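Local coordinates for putative epimerase (Burkholderia cenocepacia, PDB 4LW8), which probably acts as an NAD(P)-dependent sugar epimerase or dehydratase of the extended Rossmann-fold type, with a likely role in building the O-antigen of lipopolysaccharide, at residues P179-R184 / L235-A240. Sequence-based numbering, arbitrary orientation.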
ATOM      1  N   PRO A 179     -13.825  15.531  -1.676  1.00 28.77           N
ATOM      2  CA  PRO A 179     -14.838  14.585  -1.183  1.00 27.84           C
ATOM      3  C   PRO A 179     -14.694  13.225  -1.857  1.00 29.19           C
ATOM      4  O   PRO A 179     -15.177  13.024  -2.971  1.00 30.93           O
ATOM      5  CB  PRO A 179     -16.152  15.247  -1.563  1.00 25.55           C
ATOM      6  CG  PRO A 179     -15.817  16.054  -2.790  1.00 28.55           C
ATOM      7  CD  PRO A 179     -14.389  16.499  -2.636  1.00 31.69           C
ATOM      8  N   ILE A 180     -14.042  12.296  -1.168  1.00 24.98           N
ATOM      9  CA  ILE A 180     -13.592  11.056  -1.801  1.00 23.63           C
ATOM     10  C   ILE A 180     -14.378   9.860  -1.293  1.00 27.94           C
ATOM     11  O   ILE A 180     -14.458   9.626  -0.090  1.00 26.17           O
ATOM     12  CB  ILE A 180     -12.077  10.820  -1.557  1.00 27.80           C
ATOM     13  CG1 ILE A 180     -11.265  11.919  -2.248  1.00 28.80           C
ATOM     14  CG2 ILE A 180     -11.631   9.414  -2.064  1.00 18.73           C
ATOM     15  CD1 ILE A 180      -9.784  11.947  -1.865  1.00 22.43           C
ATOM     16  N   VAL A 181     -14.963   9.117  -2.225  1.00 29.03           N
ATOM     17  CA  VAL A 181     -15.717   7.909  -1.926  1.00 22.99           C
ATOM     18  C   VAL A 181     -14.990   6.747  -2.569  1.00 27.90           C
ATOM     19  O   VAL A 181     -14.558   6.848  -3.723  1.00 24.36           O
ATOM     20  CB  VAL A 181     -17.164   7.999  -2.448  1.00 23.71           C
ATOM     21  CG1 VAL A 181     -17.967   6.788  -2.014  1.00 22.10           C
ATOM     22  CG2 VAL A 181     -17.816   9.277  -1.922  1.00 21.99           C
ATOM     23  N   ILE A 182     -14.828   5.658  -1.819  1.00 26.71           N
ATOM     24  CA  ILE A 182     -14.110   4.501  -2.336  1.00 25.36           C
ATOM     25  C   ILE A 182     -15.081   3.334  -2.540  1.00 26.47           C
ATOM     26  O   ILE A 182     -15.841   2.979  -1.637  1.00 30.70           O
ATOM     27  CB  ILE A 182     -12.941   4.071  -1.393  1.00 23.66           C
ATOM     28  CG1 ILE A 182     -11.882   5.189  -1.279  1.00 21.51           C
ATOM     29  CG2 ILE A 182     -12.314   2.779  -1.914  1.00 22.26           C
ATOM     30  CD1 ILE A 182     -10.842   4.985  -0.179  1.00 23.41           C
ATOM     31  N   ALA A 183     -15.071   2.749  -3.736  1.00 24.43           N
ATOM     32  CA  ALA A 183     -15.888   1.581  -3.993  1.00 21.13           C
ATOM     33  C   ALA A 183     -15.009   0.329  -4.020  1.00 21.98           C
ATOM     34  O   ALA A 183     -13.897   0.355  -4.559  1.00 20.49           O
ATOM     35  CB  ALA A 183     -16.676   1.751  -5.305  1.00 19.32           C
ATOM     36  N   ARG A 184     -15.462  -0.742  -3.369  1.00 21.00           N
ATOM     37  CA  ARG A 184     -14.801  -2.046  -3.490  1.00 20.88           C
ATOM     38  C   ARG A 184     -15.720  -3.035  -4.197  1.00 22.63           C
ATOM     39  O   ARG A 184     -16.419  -3.805  -3.537  1.00 28.43           O
ATOM     40  CB  ARG A 184     -14.391  -2.612  -2.123  1.00 19.62           C
ATOM     41  CG  ARG A 184     -13.224  -1.908  -1.466  1.00 20.17           C
ATOM     42  CD  ARG A 184     -13.065  -2.352  -0.018  1.00 23.99           C
ATOM     43  NE  ARG A 184     -11.914  -1.718   0.608  1.00 25.17           N
ATOM     44  CZ  ARG A 184     -11.638  -1.784   1.907  1.00 25.45           C
ATOM     45  NH1 ARG A 184     -12.430  -2.468   2.722  1.00 22.77           N
ATOM     46  NH2 ARG A 184     -10.567  -1.156   2.387  1.00 23.10           N
ATOM     47  N   LEU A 235     -23.226   5.524  -9.501  1.00 24.55           N
ATOM     48  CA  LEU A 235     -23.938   6.785  -9.675  1.00 31.93           C
ATOM     49  C   LEU A 235     -24.597   7.223  -8.366  1.00 31.71           C
ATOM     50  O   LEU A 235     -24.548   8.399  -8.007  1.00 31.47           O
ATOM     51  CB  LEU A 235     -24.984   6.677 -10.786  1.00 33.86           C
ATOM     52  CG  LEU A 235     -25.878   7.913 -10.933  1.00 29.34           C
ATOM     53  CD1 LEU A 235     -25.075   9.151 -11.320  1.00 30.57           C
ATOM     54  CD2 LEU A 235     -27.018   7.666 -11.922  1.00 33.68           C
ATOM     55  N   LYS A 236     -25.202   6.277  -7.652  1.00 30.75           N
ATOM     56  CA  LYS A 236     -25.832   6.581  -6.368  1.00 32.99           C
ATOM     57  C   LYS A 236     -24.805   7.094  -5.362  1.00 32.67           C
ATOM     58  O   LYS A 236     -25.092   7.998  -4.577  1.00 30.78           O
ATOM     59  CB  LYS A 236     -26.557   5.345  -5.813  1.00 34.91           C
ATOM     60  CG  LYS A 236     -27.899   5.085  -6.476  1.00 43.51           C
ATOM     61  CD  LYS A 236     -28.898   6.175  -6.075  1.00 53.03           C
ATOM     62  CE  LYS A 236     -30.297   5.926  -6.620  1.00 61.32           C
ATOM     63  NZ  LYS A 236     -30.355   6.146  -8.089  1.00 66.10           N
ATOM     64  N   LEU A 237     -23.601   6.535  -5.391  1.00 27.70           N
ATOM     65  CA  LEU A 237     -22.529   7.026  -4.529  1.00 30.43           C
ATOM     66  C   LEU A 237     -22.097   8.443  -4.913  1.00 30.08           C
ATOM     67  O   LEU A 237     -21.784   9.267  -4.051  1.00 28.88           O
ATOM     68  CB  LEU A 237     -21.334   6.080  -4.565  1.00 32.34           C
ATOM     69  CG  LEU A 237     -21.616   4.737  -3.877  1.00 30.74           C
ATOM     70  CD1 LEU A 237     -20.442   3.795  -4.092  1.00 27.68           C
ATOM     71  CD2 LEU A 237     -21.889   4.946  -2.386  1.00 27.96           C
ATOM     72  N   ILE A 238     -22.052   8.713  -6.209  1.00 27.85           N
ATOM     73  CA  ILE A 238     -21.791  10.064  -6.691  1.00 28.96           C
ATOM     74  C   ILE A 238     -22.853  11.043  -6.147  1.00 30.82           C
ATOM     75  O   ILE A 238     -22.520  12.077  -5.567  1.00 27.65           O
ATOM     76  CB  ILE A 238     -21.772  10.101  -8.243  1.00 30.12           C
ATOM     77  CG1 ILE A 238     -20.492   9.441  -8.784  1.00 26.98           C
ATOM     78  CG2 ILE A 238     -21.940  11.520  -8.757  1.00 31.57           C
ATOM     79  CD1 ILE A 238     -19.197  10.147  -8.399  1.00 25.16           C
ATOM     80  N   GLU A 239     -24.128  10.690  -6.295  1.00 33.00           N
ATOM     81  CA  GLU A 239     -25.219  11.596  -5.923  1.00 32.86           C
ATOM     82  C   GLU A 239     -25.245  11.862  -4.415  1.00 39.85           C
ATOM     83  O   GLU A 239     -25.498  12.984  -3.978  1.00 37.00           O
ATOM     84  CB  GLU A 239     -26.565  11.013  -6.359  1.00 37.98           C
ATOM     85  CG  GLU A 239     -26.729  10.911  -7.855  1.00 47.84           C
ATOM     86  CD  GLU A 239     -27.953  10.107  -8.274  1.00 59.13           C
ATOM     87  OE1 GLU A 239     -28.476   9.300  -7.464  1.00 59.58           O
ATOM     88  OE2 GLU A 239     -28.380  10.281  -9.434  1.00 62.93           O
ATOM     89  N   ALA A 240     -24.973  10.829  -3.622  1.00 35.86           N
ATOM     90  CA  ALA A 240     -24.987  10.970  -2.167  1.00 34.65           C
ATOM     91  C   ALA A 240     -23.685  11.578  -1.653  1.00 36.16           C
ATOM     92  O   ALA A 240     -23.662  12.200  -0.594  1.00 41.42           O
ATOM     93  CB  ALA A 240     -25.238   9.617  -1.504  1.00 30.14           C
TER
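Val-181 on strand 180-189 and Leu-237 on helix 227-240 bring the two backbones closest, their CA atoms 7.3 Å apart, with the helix lying over one face of the sheet. The interface shows a helix covering a strand through very few side chains: one leucine meets two strand residues spaced two apart, Val-181 and Ala-183, whose CB atoms both point toward the helix. With Val-181 CG1 anti to the backbone N (chi1 -175°), that branch reaches over to the leucine, 4.3 Å from Leu-237 CB, and passes alongside both of its methyl groups. The nearly extended outer torsion of Leu-237 (chi2 174°) carries CD1 along the strand, where it ends 4.5 Å from Ala-183 CB. CD1 thus sits across both partners, while the small alanine makes only a light touch.

The surrounding fold extends this apolar layer: Phe-247 of strand 246-249, which follows the helix and runs parallel to strand 180-189, touches Val-181 and Leu-237 alike, and Leu-296 of helix 294-300 also packs on Leu-237. Between Val-181 and Ala-183, Ile-182 points away from the helix; beyond Ala-183, Arg-184 is engaged by the carboxylate of Glu-168 and the hydroxyl of Tyr-140.

No hydrogen bond or salt bridge crosses between 179-184 and 235-240, so this buried union of Rossmann sheet and helix rests on dispersion and the exclusion of water, with little directional constraint from the contact itself.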